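Long-range contacts in cupin domain protein (Microcystis aeruginosa DIANCHI905, PDB 5ZBE), which is of unknown function but binds an iron(II) ion in one of its two cupin domains: residues E47-M52 / G96-R101; N37-S42 / G85-L90. All coordinates share one frame; numbering follows the deposited sequence. Where two conformers were deposited one is given.

How the interactions relate
Both contacts lie in the first cupin domain and pair antiparallel strands. From the N terminus the chain passes through 37-42, then His43 and His45, and reaches 47-52. It goes on through strands 57-62, 65-70 and 74-78, then past His84 into 85-90 and finally 96-101. Interaction 2 closes a loop of 42 residues between 37-42 and 85-90; interaction 1 closes one of 43 between 47-52 and 96-101. The segments alternate along the chain, so the loops cross. Interaction 1 lies in the larger array of strands and interaction 2 in the four-stranded sheet facing it. The two are about 16 Å apart between centres and touch where the Gln49 amide packs against Phe86, beside the iron.

Interaction 1: E47-M52 / G96-R101; sequences ESQIGM and GFDLKR. With FE2 (Fe (II) ion), chain B.
Gln49 and Lys100 run side by side from an antiparallel strand pair of the first cupin barrel, on the face that carries the iron(II) site. Gln49 is extended, CG anti to the backbone N (chi1 -178°), which carries its amide to the metal; His43, His45, His84 and two waters complete the site. Lys100 sets out alongside it but bends at its last two torsions, bringing NZ back to the Asp98 carboxylate. There NZ forms a salt bridge of 3.0 Å with Asp98 OD2, on the syn side and 23° out of the carboxylate plane. Lys100 NZ also donates to iron-bound water 1 at 2.7 Å, which makes Lys100 a second-shell residue. A leucine in its place would probably leave Asp98 OD2 without its charged mate and that water without this hydrogen bond. The Asp98 carboxylate is stacked on the Gln49 amide, their planes 29° apart, with Asp98 OD2 4.0 Å from Gln49 CD. The opposite face is mainly apolar, with Ser48 and Arg101 at one end. The Ile50 and Leu99 side chains cross, Ile50 CG1 4.0 Å from Leu99 CB. Met52 lies along Phe97, with Met52 CB 3.5 Å from Phe97 CE2 and the sulfur in an oblique Met-aromatic contact. Phe160 meets the Phe97 ring edge-to-face. Six backbone hydrogen bonds join the strands, among them Leu99 N to Ile50 O at 2.8 Å.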
loop_
_atom_site.group_PDB
_atom_site.type_symbol
_atom_site.label_atom_id
_atom_site.label_comp_id
_atom_site.label_asym_id
_atom_site.label_seq_id
_atom_site.Cartn_x
_atom_site.Cartn_y
_atom_site.Cartn_z
ATOM N N GLU A 47 -13.926 4.394 -8.616
ATOM C CA GLU A 47 -12.833 3.490 -8.242
ATOM C C GLU A 47 -13.052 2.948 -6.841
ATOM O O GLU A 47 -13.436 3.683 -5.940
ATOM C CB GLU A 47 -11.488 4.197 -8.261
ATOM C CG GLU A 47 -11.115 4.797 -9.604
ATOM C CD GLU A 47 -11.528 6.262 -9.768
ATOM O OE1 GLU A 47 -12.443 6.744 -9.076
ATOM O OE2 GLU A 47 -10.927 6.943 -10.616
ATOM N N SER A 48 -12.791 1.660 -6.683
ATOM C CA SER A 48 -12.649 1.031 -5.380
ATOM C C SER A 48 -11.357 1.520 -4.741
ATOM O O SER A 48 -10.414 1.867 -5.441
ATOM C CB SER A 48 -12.607 -0.477 -5.540
ATOM O OG SER A 48 -13.841 -0.952 -6.063
ATOM N N GLN A 49 -11.316 1.544 -3.410
ATOM C CA GLN A 49 -10.157 2.078 -2.697
ATOM C C GLN A 49 -9.799 1.248 -1.486
ATOM O O GLN A 49 -10.671 0.798 -0.762
ATOM C CB GLN A 49 -10.430 3.522 -2.272
ATOM C CG GLN A 49 -9.276 4.220 -1.569
ATOM C CD GLN A 49 -9.644 5.620 -1.100
ATOM O OE1 GLN A 49 -9.532 5.949 0.089
ATOM N NE2 GLN A 49 -10.093 6.432 -2.008
ATOM N N ILE A 50 -8.499 1.035 -1.294
ATOM C CA ILE A 50 -7.981 0.417 -0.083
ATOM C C ILE A 50 -6.806 1.216 0.383
ATOM O O ILE A 50 -6.224 1.972 -0.398
ATOM C CB ILE A 50 -7.546 -1.045 -0.298
ATOM C CG1 ILE A 50 -6.496 -1.138 -1.402
ATOM C CG2 ILE A 50 -8.747 -1.914 -0.625
ATOM C CD1 ILE A 50 -6.018 -2.552 -1.676
ATOM N N GLY A 51 -6.451 1.079 1.650
ATOM C CA GLY A 51 -5.284 1.773 2.160
ATOM C C GLY A 51 -4.966 1.447 3.590
ATOM O O GLY A 51 -5.741 0.775 4.262
ATOM N N MET A 52 -3.801 1.919 4.036
ATOM C CA MET A 52 -3.341 1.742 5.410
ATOM C C MET A 52 -2.628 2.955 5.932
ATOM O O MET A 52 -1.988 3.680 5.173
ATOM C CB MET A 52 -2.326 0.613 5.510
ATOM C CG MET A 52 -2.776 -0.679 4.898
ATOM S SD MET A 52 -1.559 -1.954 5.238
ATOM C CE MET A 52 -1.241 -1.819 6.998
ATOM N N GLY A 96 0.192 7.778 5.280
ATOM C CA GLY A 96 -0.497 6.556 4.851
ATOM C C GLY A 96 -0.411 6.364 3.361
ATOM O O GLY A 96 0.191 7.162 2.653
ATOM N N PHE A 97 -1.032 5.290 2.886
ATOM C CA PHE A 97 -1.139 5.065 1.455
ATOM C C PHE A 97 -2.519 4.597 1.126
ATOM O O PHE A 97 -3.230 4.060 1.985
ATOM C CB PHE A 97 -0.110 4.052 0.912
ATOM C CG PHE A 97 -0.373 2.620 1.289
ATOM C CD1 PHE A 97 -1.123 1.810 0.467
ATOM C CD2 PHE A 97 0.143 2.089 2.457
ATOM C CE1 PHE A 97 -1.363 0.488 0.799
ATOM C CE2 PHE A 97 -0.089 0.765 2.789
ATOM C CZ PHE A 97 -0.833 -0.036 1.956
ATOM N N ASP A 98 -2.889 4.820 -0.119
ATOM C CA ASP A 98 -4.089 4.197 -0.674
ATOM C C ASP A 98 -3.917 3.831 -2.145
ATOM O O ASP A 98 -3.065 4.367 -2.845
ATOM C CB ASP A 98 -5.355 5.032 -0.426
ATOM C CG ASP A 98 -5.395 6.312 -1.206
ATOM O OD1 ASP A 98 -5.020 7.379 -0.647
ATOM O OD2 ASP A 98 -5.851 6.268 -2.362
ATOM N N LEU A 99 -4.736 2.886 -2.588
ATOM C CA LEU A 99 -4.791 2.473 -3.974
ATOM C C LEU A 99 -6.215 2.609 -4.451
ATOM O O LEU A 99 -7.092 2.227 -3.774
ATOM C CB LEU A 99 -4.458 0.991 -4.113
ATOM C CG LEU A 99 -3.089 0.428 -3.886
ATOM C CD1 LEU A 99 -2.788 0.313 -2.421
ATOM C CD2 LEU A 99 -3.134 -0.946 -4.514
ATOM N N LYS A 100 -6.376 3.138 -5.648
ATOM C CA LYS A 100 -7.672 3.303 -6.302
ATOM C C LYS A 100 -7.659 2.566 -7.650
ATOM O O LYS A 100 -6.720 2.719 -8.442
ATOM C CB LYS A 100 -7.985 4.786 -6.544
ATOM C CG LYS A 100 -8.547 5.540 -5.353
ATOM C CD LYS A 100 -8.848 6.988 -5.731
ATOM C CE LYS A 100 -7.680 7.929 -5.445
ATOM N NZ LYS A 100 -7.483 8.244 -3.989
ATOM N N ARG A 101 -8.707 1.793 -7.918
ATOM C CA ARG A 101 -8.806 1.002 -9.145
ATOM C C ARG A 101 -10.274 0.729 -9.436
ATOM O O ARG A 101 -11.034 0.445 -8.514
ATOM C CB ARG A 101 -8.075 -0.316 -8.928
ATOM C CG ARG A 101 -8.086 -1.292 -10.084
ATOM C CD ARG A 101 -7.360 -2.543 -9.630
ATOM N NE ARG A 101 -7.254 -3.558 -10.670
ATOM C CZ ARG A 101 -6.305 -3.581 -11.600
ATOM N NH1 ARG A 101 -6.292 -4.559 -12.501
ATOM N NH2 ARG A 101 -5.357 -2.650 -11.633
HETATM FE FE FE2 B . -11.326 8.202 -1.830
HETATM O O HOH W 1 -9.743 9.169 -2.819
HETATM O O HOH W 2 -10.234 8.783 -0.101
#

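Interaction 2: N37-S42 / G85-L90; sequences NAKLES and GFVNPL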
loop_
_atom_site.group_PDB
_atom_site.type_symbol
_atom_site.label_atom_id
_atom_site.label_comp_id
_atom_site.label_asym_id
_atom_site.label_seq_id
_atom_site.Cartn_x
_atom_site.Cartn_y
_atom_site.Cartn_z
ATOM N N ASN A 37 -4.447 16.640 13.538
ATOM C CA ASN A 37 -5.844 16.973 13.825
ATOM C C ASN A 37 -6.700 17.341 12.620
ATOM O O ASN A 37 -7.743 17.953 12.769
ATOM C CB ASN A 37 -5.888 18.082 14.880
ATOM C CG ASN A 37 -5.204 17.668 16.156
ATOM O OD1 ASN A 37 -5.666 16.759 16.842
ATOM N ND2 ASN A 37 -4.081 18.304 16.468
ATOM N N ALA A 38 -6.268 16.950 11.430
ATOM C CA ALA A 38 -6.917 17.383 10.210
ATOM C C ALA A 38 -7.836 16.321 9.634
ATOM O O ALA A 38 -8.004 15.239 10.200
ATOM C CB ALA A 38 -5.869 17.815 9.198
ATOM N N LYS A 39 -8.467 16.648 8.515
ATOM C CA LYS A 39 -9.439 15.793 7.864
ATOM C C LYS A 39 -9.216 15.647 6.373
ATOM O O LYS A 39 -8.634 16.501 5.747
ATOM C CB LYS A 39 -10.818 16.363 8.103
ATOM C CG LYS A 39 -11.060 16.524 9.578
ATOM C CD LYS A 39 -12.122 17.530 9.879
ATOM C CE LYS A 39 -13.432 17.091 9.305
ATOM N NZ LYS A 39 -14.559 17.903 9.829
ATOM N N LEU A 40 -9.680 14.536 5.822
ATOM C CA LEU A 40 -9.849 14.370 4.410
ATOM C C LEU A 40 -11.375 14.216 4.270
ATOM O O LEU A 40 -11.961 13.246 4.748
ATOM C CB LEU A 40 -9.051 13.171 3.919
ATOM C CG LEU A 40 -8.897 13.010 2.417
ATOM C CD1 LEU A 40 -8.128 14.174 1.820
ATOM C CD2 LEU A 40 -8.227 11.681 2.093
ATOM N N GLU A 41 -12.027 15.228 3.704
ATOM C CA GLU A 41 -13.503 15.307 3.753
ATOM C C GLU A 41 -14.133 14.151 2.957
ATOM O O GLU A 41 -13.519 13.619 2.029
ATOM C CB GLU A 41 -14.010 16.684 3.279
ATOM C CG GLU A 41 -15.439 17.019 3.721
ATOM C CD GLU A 41 -15.547 17.757 5.060
ATOM O OE1 GLU A 41 -14.884 18.791 5.237
ATOM O OE2 GLU A 41 -16.342 17.339 5.934
ATOM N N SER A 42 -15.332 13.732 3.352
ATOM C CA SER A 42 -15.971 12.559 2.746
ATOM C C SER A 42 -16.265 12.760 1.277
ATOM O O SER A 42 -16.585 13.871 0.837
ATOM C CB SER A 42 -17.251 12.174 3.484
ATOM O OG SER A 42 -16.927 11.495 4.679
ATOM N N GLY A 85 -14.542 9.091 4.342
ATOM C CA GLY A 85 -13.722 10.237 4.739
ATOM C C GLY A 85 -12.878 9.823 5.916
ATOM O O GLY A 85 -13.033 8.705 6.436
ATOM N N PHE A 86 -11.982 10.706 6.325
ATOM C CA PHE A 86 -11.034 10.417 7.376
ATOM C C PHE A 86 -10.807 11.593 8.313
ATOM O O PHE A 86 -10.825 12.750 7.887
ATOM C CB PHE A 86 -9.688 10.068 6.738
ATOM C CG PHE A 86 -9.747 8.902 5.794
ATOM C CD1 PHE A 86 -9.550 7.611 6.266
ATOM C CD2 PHE A 86 -9.998 9.091 4.436
ATOM C CE1 PHE A 86 -9.572 6.529 5.395
ATOM C CE2 PHE A 86 -10.040 8.014 3.563
ATOM C CZ PHE A 86 -9.825 6.726 4.045
ATOM N N VAL A 87 -10.561 11.282 9.580
ATOM C CA VAL A 87 -10.120 12.266 10.562
ATOM C C VAL A 87 -8.809 11.799 11.208
ATOM O O VAL A 87 -8.682 10.635 11.627
ATOM C CB VAL A 87 -11.190 12.509 11.655
ATOM C CG1 VAL A 87 -10.675 13.474 12.725
ATOM C CG2 VAL A 87 -12.470 13.027 11.017
ATOM N N ASN A 88 -7.834 12.698 11.293
ATOM C CA ASN A 88 -6.624 12.408 12.059
ATOM C C ASN A 88 -6.872 12.832 13.511
ATOM O O ASN A 88 -6.970 14.024 13.782
ATOM C CB ASN A 88 -5.435 13.181 11.497
ATOM C CG ASN A 88 -4.156 12.933 12.265
ATOM O OD1 ASN A 88 -4.113 12.137 13.211
ATOM N ND2 ASN A 88 -3.095 13.616 11.856
ATOM N N PRO A 89 -6.961 11.865 14.446
ATOM C CA PRO A 89 -7.239 12.185 15.859
ATOM C C PRO A 89 -6.027 12.619 16.680
ATOM O O PRO A 89 -6.172 12.949 17.863
ATOM C CB PRO A 89 -7.754 10.848 16.404
ATOM C CG PRO A 89 -6.993 9.831 15.626
ATOM C CD PRO A 89 -6.759 10.416 14.256
ATOM N N LEU A 90 -4.838 12.589 16.091
ATOM C CA LEU A 90 -3.608 12.871 16.834
ATOM C C LEU A 90 -3.031 14.223 16.489
ATOM O O LEU A 90 -3.286 14.747 15.397
ATOM C CB LEU A 90 -2.536 11.825 16.505
ATOM C CG LEU A 90 -2.853 10.338 16.688
ATOM C CD1 LEU A 90 -1.569 9.554 16.500
ATOM C CD2 LEU A 90 -3.471 10.027 18.041
#
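The ring of Phe86 is approached obliquely by Leu40, whose CD2 stands 3.9 Å from Phe86 CD2, while His76 meets the same ring edge-to-face; the second flat group, the Asn88 amide, lies farther along, beside the backbone N of Asn37. Leu40 and Phe86 are a hydrogen-bonded pair of antiparallel strands in the four-stranded sheet of the first cupin barrel, and their side chains lie side by side, pointing the same way, into the barrel. Leu40 places CG anti to its own N (chi1 -168°), which brings its CD2 close to the ring. Leu58 and Leu60 of the next strand also pack on Phe86. On the other face of the sheet Lys39 runs alongside Val87, Lys39 CG to Val87 CG2 at 4.0 Å, before its chain leads away. The backbones are joined by Leu40 N to Phe86 O and Phe86 N to Leu40 O, both 3.0 Å, and beyond the strands by Asn88 N to Ala38 O at 2.8 Å and Asn37 N to Leu90 O at 2.9 Å. The Asn88 amide anchors the turn: ND2 donates to Ala35 O and Glu92 O, and OD1 closes an Asx turn by accepting a hydrogen bond from Leu90 N at 3.0 Å, the donor 51° out of the plane of the side-chain carbonyl.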